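Local coordinates for SufC protein (Thermus thermophilus, PDB 2D2E) that binds and hydrolyses ATP as an atypical cytoplasmic ABC-type ATPase, probably serving the Suf system of iron-sulfur cluster assembly, at residues A33-N38 / E229-L234; G46-G51 / G60-D65; K180-G185 / Q203-Y208; A188-N193 / N207-D212. One frame throughout, in Å; residues are numbered along the deposited sequence.

Contact 1 opens first, on strand 31-35 and the start of the P-loop, and closes on helix 228-237 near the C-terminal end, so that the other three nest inside its loop. Contact 2 follows at once and closes quickly, tying the P-loop helix 42-50 to strand 60-64 of the antiparallel sheet. Contacts 3 and 4 come later and cross along the chain: segments 180-185 and 188-193, on or just beyond helix 176-189, are met by 203-208 and 207-212 of the loop before strand 213-218. These two share Asn207 and Tyr208. Leu206 of contact 3 also touches Ala33 and Ala231, joining that loop to both sides of contact 1.

Contact 1 (A33-N38 / E229-L234); sequences ALMGPN and ELALEL
Met35, the last residue of strand 31-35 before the P-loop, lays its sulfur against Ala231 of helix 228-237, on one side of the nucleotide-binding alpha/beta core. SD approaches the methyl CB of Ala231 to 3.6 Å and lies 4.0 Å from Ala231 CA, so the thioether rests on the helix surface where the side chain is shortest. One turn further on, Leu234 reaches over from beside it, and its CD1 stands 4.3 Å from Met35 SD. The contact is wholly apolar and buried, with no hydrogen bond between the segments.

The methionine gets there by running straight out from the strand as far as the sulfur (chi2 -175°) and then bending at chi3, 68°, which folds CE over toward Leu234. The helix offers Ala231 and Leu234 three residues apart, and both point their CB toward the strand, as expected for one face of a helix packed on a sheet.

Further out, Tyr239 of helix 239-244 touches both Met35 and Leu234. Strand 213-218 backs the pair: His215 bonds to the Met35 backbone, and Val216 packs on Leu234. Beyond Met35 the chain turns at Gly36 into the Walker A loop, whose Lys42 has its side chain about 6 Å from that of Met35, and at this turn Gly36 N is hydrogen-bonded to Tyr239 OH.

Contact 2 (G46-G51 / G60-D65); sequences GKILAG and GEILLD
On the helix of the Walker A motif, 42-50, Leu49 and Ile48 meet Ile62 of strand 60-64, joining the P-loop element to the antiparallel sheet of the ABC ATPase. Leu49 does most of the touching. Its methyl CD2 sits against both branches of the isoleucine, 3.7 Å from Ile62 CG2 and 3.7 Å from Ile62 CD1, while CD1 of Ile62 also lies 4.2 Å from Leu49 CG. The two side chains cross at a slant, so a single leucine methyl spans the two isoleucine branches. With Ile62 CG2 anti to the backbone N, CG1 stands beside that N (chi1 -66°) and brings Ile62 CD1 up to the helix, between Leu49 CD2 and Ile48 CG2, the latter 4.3 Å away.

Ile62 points its CB toward the helix. Leu49 starts off obliquely, and the outward reach of its branched end closes the gap. All three residues are buried, and no polar atom takes part between the segments.

Leu49 also touches Val166 of strand 164-168 in the mixed sheet, so it faces both sheets, while Ile69 and Leu70 pack on Ile62. The helix stops just past the contact in a Schellman motif: Gly51, with phi 104°, is the C-prime residue, and its N makes a weak bond to Ile48 O. Arg77 NH1 is hydrogen-bonded to the carbonyl oxygens of Ile48 and Leu49. A P-loop helix held between the mixed core sheet and an antiparallel beta sheet is typical of the ABC ATPase fold.

Contact 3 (K180-G185 / Q203-Y208); sequences KVVARG and QRILNY
Tyr208 and Ala183 meet where the loop after strand 195-199 folds onto helix 176-189, on one flank of the ABC ATPase core. The tight part is at the base of the tyrosine: Ala183 CB touches Tyr208 CB at 3.4 Å, and the small alanine lets the backbones come close, with Ala183 CA and Tyr208 CA 5.8 Å apart. Deeper in, the packing is easier, with Val182 CG1 and Ile205 CD1 standing 4.3 Å apart in a buried apolar pair.

The outer side is different. Lys180 runs extended across the phenol ring, its CG directly over the centre, 3.9 Å from the Tyr208 ring centroid and 8° off the normal, a CH-pi contact. Further along, CE comes down near the rim, 3.4 Å from Tyr208 CE2. The first lysine torsion, chi1 -77°, sets CG over the ring, and the straight chain beyond carries the ammonium past it on the exposed side. Arg204 O lies over the other face, nearer the rim, so the ring is sandwiched between a lysine chain and its own loop's backbone. A serine in place of Tyr208 would probably leave the aliphatic run of Lys180 without the surface it lies on and set that side chain free to swing.

Within the loop two side-chain amides are also linked. Gln203 NE2 donates to Asn207 OD1 at 3.1 Å, nearly straight at 166°; Asn207 OD1 lies close to the plane of the Gln203 amide, whereas Gln203 NE2 stands above the carbonyl plane of Asn207.

Contact 4 (A188-N193 / N207-D212); sequences AMRGPN and NYIQPD
Arg190, just past the end of helix 176-189, reaches across to the backbone of Gln210 and donates to its carbonyl. The main bond runs from Arg190 NH2 to Gln210 O, 2.6 Å long and almost straight at 169°. The oxygen lies in the guanidinium plane, while the donor is tilted 33° from the carbonyl plane. NH1 adds a weak second bond to the same oxygen at 3.4 Å, so two donors share one acceptor. The chain is extended from CG to NE, which gives the guanidinium its reach, and Ile209 CG2 comes at a slant to within 3.6 Å of NH2.

The third nitrogen is satisfied from its own side of the contact: NE is hydrogen-bonded to Asn187 OD1, and Asn187 ND2 in turn holds Tyr208 O. Asp212 stands nearby but makes no salt bridge, its OD2 being 4.2 Å from Arg190 NH1 with the carboxylate plane nearly perpendicular to the guanidinium. A water fills in instead, donating to Asp212 OD2 at 3.0 Å and accepting a weak bond from Arg190 NH1 at 3.3 Å. The stronger commitment of that carboxylate oxygen is to Val31 N, at the start of strand 31-35.

A methionine here would probably leave Gln210 O without these donors and the water without its weak link to the arginine. The contact pins the turn after the helix of a beta-alpha-beta crossover to the loop entering the next core strand, a connection belonging to the P-loop NTPase fold.

Contact 1 (A33-N38 / E229-L234)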
loop_
_atom_site.group_PDB
_atom_site.type_symbol
_atom_site.label_atom_id
_atom_site.label_comp_id
_atom_site.label_asym_id
_atom_site.label_seq_id
_atom_site.Cartn_x
_atom_site.Cartn_y
_atom_site.Cartn_z
ATOM N N ALA A 33 -1.845 2.505 -10.020
ATOM C CA ALA A 33 -1.993 3.756 -9.278
ATOM C C ALA A 33 -3.492 4.075 -9.117
ATOM O O ALA A 33 -4.295 3.792 -10.024
ATOM C CB ALA A 33 -1.301 4.912 -10.060
ATOM N N LEU A 34 -3.864 4.659 -7.966
ATOM C CA LEU A 34 -5.236 5.112 -7.719
ATOM C C LEU A 34 -5.082 6.586 -7.348
ATOM O O LEU A 34 -4.525 6.921 -6.297
ATOM C CB LEU A 34 -5.907 4.368 -6.554
ATOM C CG LEU A 34 -7.306 4.916 -6.198
ATOM C CD1 LEU A 34 -8.262 4.907 -7.401
ATOM C CD2 LEU A 34 -7.857 4.087 -5.056
ATOM N N MET A 35 -5.572 7.444 -8.233
ATOM C CA MET A 35 -5.485 8.891 -8.058
ATOM C C MET A 35 -6.867 9.481 -7.860
ATOM O O MET A 35 -7.882 8.801 -8.011
ATOM C CB MET A 35 -4.843 9.520 -9.304
ATOM C CG MET A 35 -3.437 9.036 -9.566
ATOM S SD MET A 35 -2.693 9.912 -10.953
ATOM C CE MET A 35 -2.524 11.542 -10.263
ATOM N N GLY A 36 -6.902 10.756 -7.503
ATOM C CA GLY A 36 -8.186 11.403 -7.349
ATOM C C GLY A 36 -8.087 12.632 -6.476
ATOM O O GLY A 36 -7.058 12.868 -5.837
ATOM N N PRO A 37 -9.137 13.453 -6.455
ATOM C CA PRO A 37 -9.148 14.653 -5.622
ATOM C C PRO A 37 -9.169 14.113 -4.182
ATOM O O PRO A 37 -9.649 13.000 -3.948
ATOM C CB PRO A 37 -10.480 15.312 -5.984
ATOM C CG PRO A 37 -10.752 14.828 -7.391
ATOM C CD PRO A 37 -10.328 13.384 -7.326
ATOM N N ASN A 38 -8.644 14.861 -3.218
ATOM C CA ASN A 38 -8.685 14.364 -1.842
ATOM C C ASN A 38 -10.133 14.361 -1.321
ATOM O O ASN A 38 -10.914 15.264 -1.627
ATOM C CB ASN A 38 -7.777 15.201 -0.948
ATOM C CG ASN A 38 -6.315 15.056 -1.326
ATOM O OD1 ASN A 38 -5.840 13.947 -1.589
ATOM N ND2 ASN A 38 -5.591 16.171 -1.351
ATOM N N GLU A 229 0.082 7.714 -19.137
ATOM C CA GLU A 229 -0.218 8.973 -19.802
ATOM C C GLU A 229 -1.399 9.683 -19.155
ATOM O O GLU A 229 -1.478 10.914 -19.176
ATOM C CB GLU A 229 -0.518 8.744 -21.294
ATOM C CG GLU A 229 -1.778 7.929 -21.541
ATOM C CD GLU A 229 -1.507 6.438 -21.687
ATOM O OE1 GLU A 229 -0.465 5.944 -21.207
ATOM O OE2 GLU A 229 -2.352 5.744 -22.293
ATOM N N LEU A 230 -2.324 8.911 -18.589
ATOM C CA LEU A 230 -3.490 9.512 -17.938
ATOM C C LEU A 230 -3.049 10.286 -16.705
ATOM O O LEU A 230 -3.536 11.382 -16.447
ATOM C CB LEU A 230 -4.511 8.447 -17.540
ATOM C CG LEU A 230 -5.737 8.926 -16.737
ATOM C CD1 LEU A 230 -6.464 10.072 -17.485
ATOM C CD2 LEU A 230 -6.677 7.738 -16.492
ATOM N N ALA A 231 -2.115 9.730 -15.933
ATOM C CA ALA A 231 -1.632 10.446 -14.751
ATOM C C ALA A 231 -0.890 11.704 -15.188
ATOM O O ALA A 231 -0.979 12.742 -14.548
ATOM C CB ALA A 231 -0.693 9.551 -13.932
ATOM N N LEU A 232 -0.148 11.607 -16.287
ATOM C CA LEU A 232 0.594 12.754 -16.787
ATOM C C LEU A 232 -0.327 13.895 -17.192
ATOM O O LEU A 232 -0.093 15.061 -16.838
ATOM C CB LEU A 232 1.459 12.334 -17.986
ATOM C CG LEU A 232 2.574 11.347 -17.604
ATOM C CD1 LEU A 232 3.096 10.589 -18.826
ATOM C CD2 LEU A 232 3.688 12.115 -16.925
ATOM N N GLU A 233 -1.380 13.567 -17.929
ATOM C CA GLU A 233 -2.296 14.603 -18.374
ATOM C C GLU A 233 -3.026 15.217 -17.184
ATOM O O GLU A 233 -3.259 16.412 -17.148
ATOM C CB GLU A 233 -3.281 14.056 -19.411
ATOM C CG GLU A 233 -4.032 15.196 -20.111
ATOM C CD GLU A 233 -4.662 14.799 -21.432
ATOM O OE1 GLU A 233 -5.076 15.721 -22.175
ATOM O OE2 GLU A 233 -4.747 13.584 -21.728
ATOM N N LEU A 234 -3.360 14.395 -16.188
ATOM C CA LEU A 234 -4.010 14.904 -14.982
ATOM C C LEU A 234 -3.089 15.879 -14.263
ATOM O O LEU A 234 -3.540 16.901 -13.741
ATOM C CB LEU A 234 -4.335 13.765 -14.007
ATOM C CG LEU A 234 -5.753 13.212 -13.979
ATOM C CD1 LEU A 234 -5.786 12.023 -13.017
ATOM C CD2 LEU A 234 -6.727 14.293 -13.518
#

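Contact 2 (G46-G51 / G60-D65)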
loop_
_atom_site.group_PDB
_atom_site.type_symbol
_atom_site.label_atom_id
_atom_site.label_comp_id
_atom_site.label_asym_id
_atom_site.label_seq_id
_atom_site.Cartn_x
_atom_site.Cartn_y
_atom_site.Cartn_z
ATOM N N GLY A 46 -8.385 2.786 0.809
ATOM C CA GLY A 46 -7.221 2.188 1.430
ATOM C C GLY A 46 -7.490 1.772 2.869
ATOM O O GLY A 46 -7.022 0.736 3.293
ATOM N N LYS A 47 -8.245 2.567 3.622
ATOM C CA LYS A 47 -8.501 2.220 5.014
ATOM C C LYS A 47 -9.412 1.007 5.120
ATOM O O LYS A 47 -9.237 0.169 6.019
ATOM C CB LYS A 47 -9.116 3.411 5.739
ATOM C CG LYS A 47 -8.159 4.576 5.886
ATOM C CD LYS A 47 -8.854 5.779 6.516
ATOM C CE LYS A 47 -7.885 6.947 6.659
ATOM N NZ LYS A 47 -8.524 8.156 7.255
ATOM N N ILE A 48 -10.378 0.918 4.209
ATOM C CA ILE A 48 -11.304 -0.204 4.188
ATOM C C ILE A 48 -10.540 -1.459 3.799
ATOM O O ILE A 48 -10.801 -2.532 4.332
ATOM C CB ILE A 48 -12.462 0.073 3.226
ATOM C CG1 ILE A 48 -13.333 1.182 3.828
ATOM C CG2 ILE A 48 -13.274 -1.202 2.964
ATOM C CD1 ILE A 48 -14.507 1.589 2.982
ATOM N N LEU A 49 -9.583 -1.332 2.876
ATOM C CA LEU A 49 -8.773 -2.509 2.498
ATOM C C LEU A 49 -7.978 -3.003 3.697
ATOM O O LEU A 49 -7.755 -4.197 3.853
ATOM C CB LEU A 49 -7.796 -2.169 1.367
ATOM C CG LEU A 49 -8.451 -2.225 -0.009
ATOM C CD1 LEU A 49 -7.671 -1.334 -0.990
ATOM C CD2 LEU A 49 -8.517 -3.685 -0.490
ATOM N N ALA A 50 -7.546 -2.073 4.534
ATOM C CA ALA A 50 -6.774 -2.409 5.724
ATOM C C ALA A 50 -7.661 -3.077 6.768
ATOM O O ALA A 50 -7.184 -3.860 7.586
ATOM C CB ALA A 50 -6.150 -1.160 6.304
ATOM N N GLY A 51 -8.950 -2.768 6.722
ATOM C CA GLY A 51 -9.878 -3.335 7.686
ATOM C C GLY A 51 -10.308 -2.363 8.776
ATOM O O GLY A 51 -10.752 -2.790 9.839
ATOM N N GLY A 60 -20.951 -5.097 -1.863
ATOM C CA GLY A 60 -19.656 -5.374 -2.473
ATOM C C GLY A 60 -18.775 -6.417 -1.820
ATOM O O GLY A 60 -19.097 -6.982 -0.774
ATOM N N GLU A 61 -17.637 -6.668 -2.457
ATOM C CA GLU A 61 -16.665 -7.635 -1.967
ATOM C C GLU A 61 -15.253 -7.165 -2.284
ATOM O O GLU A 61 -15.056 -6.293 -3.133
ATOM C CB GLU A 61 -16.837 -8.974 -2.675
ATOM C CG GLU A 61 -18.106 -9.718 -2.395
ATOM C CD GLU A 61 -18.104 -11.046 -3.117
ATOM O OE1 GLU A 61 -18.046 -11.036 -4.361
ATOM O OE2 GLU A 61 -18.145 -12.095 -2.443
ATOM N N ILE A 62 -14.291 -7.737 -1.572
ATOM C CA ILE A 62 -12.879 -7.483 -1.828
ATOM C C ILE A 62 -12.299 -8.909 -1.887
ATOM O O ILE A 62 -12.262 -9.624 -0.874
ATOM C CB ILE A 62 -12.196 -6.695 -0.699
ATOM C CG1 ILE A 62 -12.787 -5.281 -0.610
ATOM C CG2 ILE A 62 -10.704 -6.596 -0.983
ATOM C CD1 ILE A 62 -12.044 -4.364 0.351
ATOM N N LEU A 63 -11.878 -9.317 -3.082
ATOM C CA LEU A 63 -11.356 -10.673 -3.285
ATOM C C LEU A 63 -9.854 -10.677 -3.436
ATOM O O LEU A 63 -9.320 -9.945 -4.260
ATOM C CB LEU A 63 -11.944 -11.278 -4.566
ATOM C CG LEU A 63 -13.458 -11.130 -4.760
ATOM C CD1 LEU A 63 -13.863 -11.571 -6.160
ATOM C CD2 LEU A 63 -14.167 -11.952 -3.718
ATOM N N LEU A 64 -9.177 -11.505 -2.649
ATOM C CA LEU A 64 -7.732 -11.621 -2.751
ATOM C C LEU A 64 -7.520 -13.046 -3.253
ATOM O O LEU A 64 -7.747 -14.019 -2.524
ATOM C CB LEU A 64 -7.078 -11.402 -1.388
ATOM C CG LEU A 64 -5.564 -11.181 -1.445
ATOM C CD1 LEU A 64 -5.079 -10.497 -0.175
ATOM C CD2 LEU A 64 -4.853 -12.519 -1.657
ATOM N N ASP A 65 -7.111 -13.157 -4.512
ATOM C CA ASP A 65 -6.910 -14.459 -5.157
ATOM C C ASP A 65 -8.134 -15.367 -4.996
ATOM O O ASP A 65 -8.028 -16.540 -4.626
ATOM C CB ASP A 65 -5.640 -15.150 -4.649
ATOM C CG ASP A 65 -4.368 -14.416 -5.076
ATOM O OD1 ASP A 65 -4.418 -13.650 -6.068
ATOM O OD2 ASP A 65 -3.323 -14.609 -4.429
#

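Contact 3 (K180-G185 / Q203-Y208)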
loop_
_atom_site.group_PDB
_atom_site.type_symbol
_atom_site.label_atom_id
_atom_site.label_comp_id
_atom_site.label_asym_id
_atom_site.label_seq_id
_atom_site.Cartn_x
_atom_site.Cartn_y
_atom_site.Cartn_z
ATOM N N LYS A 180 10.674 8.657 -3.091
ATOM C CA LYS A 180 11.688 7.789 -3.662
ATOM C C LYS A 180 11.947 6.544 -2.818
ATOM O O LYS A 180 12.255 5.491 -3.363
ATOM C CB LYS A 180 12.988 8.574 -3.922
ATOM C CG LYS A 180 12.874 9.434 -5.178
ATOM C CD LYS A 180 14.215 9.994 -5.623
ATOM C CE LYS A 180 14.092 10.638 -6.994
ATOM N NZ LYS A 180 15.352 11.312 -7.392
ATOM N N VAL A 181 11.830 6.668 -1.500
ATOM C CA VAL A 181 12.027 5.518 -0.617
ATOM C C VAL A 181 10.951 4.476 -0.920
ATOM O O VAL A 181 11.225 3.269 -1.010
ATOM C CB VAL A 181 11.919 5.920 0.855
ATOM C CG1 VAL A 181 11.622 4.695 1.704
ATOM C CG2 VAL A 181 13.221 6.573 1.308
ATOM N N VAL A 182 9.708 4.931 -1.038
ATOM C CA VAL A 182 8.641 3.992 -1.343
ATOM C C VAL A 182 8.841 3.391 -2.740
ATOM O O VAL A 182 8.634 2.204 -2.941
ATOM C CB VAL A 182 7.265 4.681 -1.189
ATOM C CG1 VAL A 182 6.126 3.739 -1.610
ATOM C CG2 VAL A 182 7.076 5.063 0.275
ATOM N N ALA A 183 9.235 4.205 -3.719
ATOM C CA ALA A 183 9.446 3.668 -5.067
ATOM C C ALA A 183 10.537 2.607 -5.067
ATOM O O ALA A 183 10.424 1.600 -5.755
ATOM C CB ALA A 183 9.809 4.795 -6.035
ATOM N N ARG A 184 11.602 2.831 -4.306
ATOM C CA ARG A 184 12.692 1.854 -4.267
ATOM C C ARG A 184 12.148 0.524 -3.785
ATOM O O ARG A 184 12.445 -0.527 -4.359
ATOM C CB ARG A 184 13.808 2.325 -3.335
ATOM C CG ARG A 184 14.933 1.301 -3.191
ATOM C CD ARG A 184 16.166 1.916 -2.554
ATOM N NE ARG A 184 16.694 3.010 -3.367
ATOM C CZ ARG A 184 17.937 3.473 -3.277
ATOM N NH1 ARG A 184 18.793 2.941 -2.411
ATOM N NH2 ARG A 184 18.327 4.473 -4.056
ATOM N N GLY A 185 11.312 0.579 -2.751
ATOM C CA GLY A 185 10.728 -0.641 -2.224
ATOM C C GLY A 185 9.763 -1.303 -3.200
ATOM O O GLY A 185 9.842 -2.506 -3.445
ATOM N N GLN A 203 0.806 13.273 -9.141
ATOM C CA GLN A 203 1.381 12.324 -10.081
ATOM C C GLN A 203 2.875 12.046 -9.813
ATOM O O GLN A 203 3.391 11.021 -10.238
ATOM C CB GLN A 203 1.266 12.896 -11.508
ATOM C CG GLN A 203 1.841 12.005 -12.623
ATOM C CD GLN A 203 3.328 12.231 -12.938
ATOM O OE1 GLN A 203 3.956 13.171 -12.463
ATOM N NE2 GLN A 203 3.876 11.351 -13.745
ATOM N N ARG A 204 3.544 12.958 -9.103
ATOM C CA ARG A 204 4.992 12.855 -8.862
ATOM C C ARG A 204 5.596 11.474 -8.647
ATOM O O ARG A 204 6.535 11.095 -9.343
ATOM C CB ARG A 204 5.416 13.759 -7.696
ATOM C CG ARG A 204 6.938 13.984 -7.615
ATOM C CD ARG A 204 7.473 14.636 -8.900
ATOM N NE ARG A 204 6.671 15.803 -9.271
ATOM C CZ ARG A 204 6.761 16.999 -8.695
ATOM N NH1 ARG A 204 7.637 17.209 -7.720
ATOM N NH2 ARG A 204 5.945 17.975 -9.072
ATOM N N ILE A 205 5.075 10.721 -7.687
ATOM C CA ILE A 205 5.652 9.401 -7.415
ATOM C C ILE A 205 5.655 8.452 -8.608
ATOM O O ILE A 205 6.485 7.522 -8.679
ATOM C CB ILE A 205 4.954 8.749 -6.182
ATOM C CG1 ILE A 205 5.783 7.553 -5.674
ATOM C CG2 ILE A 205 3.529 8.309 -6.543
ATOM C CD1 ILE A 205 5.261 6.979 -4.346
ATOM N N LEU A 206 4.747 8.686 -9.550
ATOM C CA LEU A 206 4.626 7.808 -10.701
ATOM C C LEU A 206 5.738 7.976 -11.720
ATOM O O LEU A 206 5.814 7.229 -12.706
ATOM C CB LEU A 206 3.231 7.962 -11.323
ATOM C CG LEU A 206 2.133 7.692 -10.292
ATOM C CD1 LEU A 206 0.754 7.878 -10.934
ATOM C CD2 LEU A 206 2.256 6.277 -9.734
ATOM N N ASN A 207 6.599 8.957 -11.478
ATOM C CA ASN A 207 7.769 9.145 -12.334
ATOM C C ASN A 207 8.848 8.193 -11.799
ATOM O O ASN A 207 9.808 7.861 -12.516
ATOM C CB ASN A 207 8.257 10.584 -12.261
ATOM C CG ASN A 207 7.294 11.546 -12.918
ATOM O OD1 ASN A 207 6.916 11.361 -14.075
ATOM N ND2 ASN A 207 6.884 12.566 -12.186
ATOM N N TYR A 208 8.687 7.745 -10.545
ATOM C CA TYR A 208 9.648 6.818 -9.939
ATOM C C TYR A 208 9.114 5.383 -9.945
ATOM O O TYR A 208 9.888 4.439 -10.013
ATOM C CB TYR A 208 10.018 7.211 -8.477
ATOM C CG TYR A 208 10.232 8.680 -8.282
ATOM C CD1 TYR A 208 9.511 9.388 -7.326
ATOM C CD2 TYR A 208 11.127 9.391 -9.094
ATOM C CE1 TYR A 208 9.657 10.778 -7.192
ATOM C CE2 TYR A 208 11.282 10.779 -8.958
ATOM C CZ TYR A 208 10.540 11.462 -8.010
ATOM O OH TYR A 208 10.668 12.837 -7.889
#

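Contact 4 (A188-N193 / N207-D212)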
loop_
_atom_site.group_PDB
_atom_site.type_symbol
_atom_site.label_atom_id
_atom_site.label_comp_id
_atom_site.label_asym_id
_atom_site.label_seq_id
_atom_site.Cartn_x
_atom_site.Cartn_y
_atom_site.Cartn_z
ATOM N N ALA A 188 11.607 -2.863 -6.063
ATOM C CA ALA A 188 12.359 -4.046 -5.654
ATOM C C ALA A 188 11.452 -5.287 -5.500
ATOM O O ALA A 188 11.900 -6.420 -5.665
ATOM C CB ALA A 188 13.095 -3.762 -4.360
ATOM N N MET A 189 10.178 -5.066 -5.192
ATOM C CA MET A 189 9.208 -6.151 -5.040
ATOM C C MET A 189 8.564 -6.590 -6.347
ATOM O O MET A 189 7.932 -7.652 -6.383
ATOM C CB MET A 189 8.063 -5.732 -4.091
ATOM C CG MET A 189 8.483 -5.607 -2.633
ATOM S SD MET A 189 8.958 -7.212 -1.955
ATOM C CE MET A 189 7.378 -8.038 -1.739
ATOM N N ARG A 190 8.684 -5.771 -7.399
ATOM C CA ARG A 190 8.052 -6.098 -8.682
ATOM C C ARG A 190 8.402 -7.497 -9.130
ATOM O O ARG A 190 9.572 -7.885 -9.150
ATOM C CB ARG A 190 8.477 -5.137 -9.779
ATOM C CG ARG A 190 7.842 -3.806 -9.738
ATOM C CD ARG A 190 8.151 -3.120 -11.056
ATOM N NE ARG A 190 7.867 -1.697 -11.023
ATOM C CZ ARG A 190 6.873 -1.117 -11.683
ATOM N NH1 ARG A 190 6.050 -1.834 -12.440
ATOM N NH2 ARG A 190 6.717 0.187 -11.589
ATOM N N GLY A 191 7.379 -8.238 -9.524
ATOM C CA GLY A 191 7.587 -9.616 -9.936
ATOM C C GLY A 191 6.243 -10.285 -10.149
ATOM O O GLY A 191 5.188 -9.738 -9.789
ATOM N N PRO A 192 6.247 -11.517 -10.669
ATOM C CA PRO A 192 5.015 -12.254 -10.937
ATOM C C PRO A 192 4.178 -12.625 -9.727
ATOM O O PRO A 192 2.998 -12.935 -9.856
ATOM C CB PRO A 192 5.516 -13.487 -11.700
ATOM C CG PRO A 192 6.891 -13.701 -11.137
ATOM C CD PRO A 192 7.439 -12.286 -11.070
ATOM N N ASN A 193 4.782 -12.545 -8.553
ATOM C CA ASN A 193 4.126 -12.941 -7.322
ATOM C C ASN A 193 3.750 -11.775 -6.423
ATOM O O ASN A 193 3.465 -11.964 -5.239
ATOM C CB ASN A 193 5.058 -13.891 -6.567
ATOM C CG ASN A 193 5.555 -15.036 -7.461
ATOM O OD1 ASN A 193 4.743 -15.735 -8.075
ATOM N ND2 ASN A 193 6.878 -15.217 -7.554
ATOM N N ASN A 207 6.599 8.957 -11.478
ATOM C CA ASN A 207 7.769 9.145 -12.334
ATOM C C ASN A 207 8.848 8.193 -11.799
ATOM O O ASN A 207 9.808 7.861 -12.516
ATOM C CB ASN A 207 8.257 10.584 -12.261
ATOM C CG ASN A 207 7.294 11.546 -12.918
ATOM O OD1 ASN A 207 6.916 11.361 -14.075
ATOM N ND2 ASN A 207 6.884 12.566 -12.186
ATOM N N TYR A 208 8.687 7.745 -10.545
ATOM C CA TYR A 208 9.648 6.818 -9.939
ATOM C C TYR A 208 9.114 5.383 -9.945
ATOM O O TYR A 208 9.888 4.439 -10.013
ATOM C CB TYR A 208 10.018 7.211 -8.477
ATOM C CG TYR A 208 10.232 8.680 -8.282
ATOM C CD1 TYR A 208 9.511 9.388 -7.326
ATOM C CD2 TYR A 208 11.127 9.391 -9.094
ATOM C CE1 TYR A 208 9.657 10.778 -7.192
ATOM C CE2 TYR A 208 11.282 10.779 -8.958
ATOM C CZ TYR A 208 10.540 11.462 -8.010
ATOM O OH TYR A 208 10.668 12.837 -7.889
ATOM N N ILE A 209 7.787 5.239 -9.884
ATOM C CA ILE A 209 7.138 3.926 -9.926
ATOM C C ILE A 209 6.243 3.981 -11.155
ATOM O O ILE A 209 5.148 4.527 -11.083
ATOM C CB ILE A 209 6.187 3.668 -8.712
ATOM C CG1 ILE A 209 6.906 3.913 -7.392
ATOM C CG2 ILE A 209 5.670 2.234 -8.769
ATOM C CD1 ILE A 209 6.032 3.688 -6.131
ATOM N N GLN A 210 6.689 3.421 -12.273
ATOM C CA GLN A 210 5.871 3.447 -13.475
ATOM C C GLN A 210 4.689 2.466 -13.320
ATOM O O GLN A 210 4.894 1.266 -13.160
ATOM C CB GLN A 210 6.720 3.048 -14.674
ATOM C CG GLN A 210 5.894 2.897 -15.938
ATOM C CD GLN A 210 6.707 3.061 -17.207
ATOM O OE1 GLN A 210 7.814 3.599 -17.178
ATOM N NE2 GLN A 210 6.174 2.627 -18.335
ATOM N N PRO A 211 3.443 2.964 -13.377
ATOM C CA PRO A 211 2.283 2.083 -13.231
ATOM C C PRO A 211 1.842 1.410 -14.537
ATOM O O PRO A 211 1.978 1.989 -15.625
ATOM C CB PRO A 211 1.199 3.022 -12.700
ATOM C CG PRO A 211 1.514 4.320 -13.429
ATOM C CD PRO A 211 3.049 4.390 -13.350
ATOM N N ASP A 212 1.340 0.193 -14.415
ATOM C CA ASP A 212 0.819 -0.544 -15.561
ATOM C C ASP A 212 -0.561 -0.003 -15.907
ATOM O O ASP A 212 -0.996 -0.060 -17.063
ATOM C CB ASP A 212 0.718 -2.027 -15.224
ATOM C CG ASP A 212 2.059 -2.628 -14.957
ATOM O OD1 ASP A 212 2.910 -2.631 -15.884
ATOM O OD2 ASP A 212 2.285 -3.076 -13.826
HETATM O O HOH W 1 4.829 -4.712 -13.443
#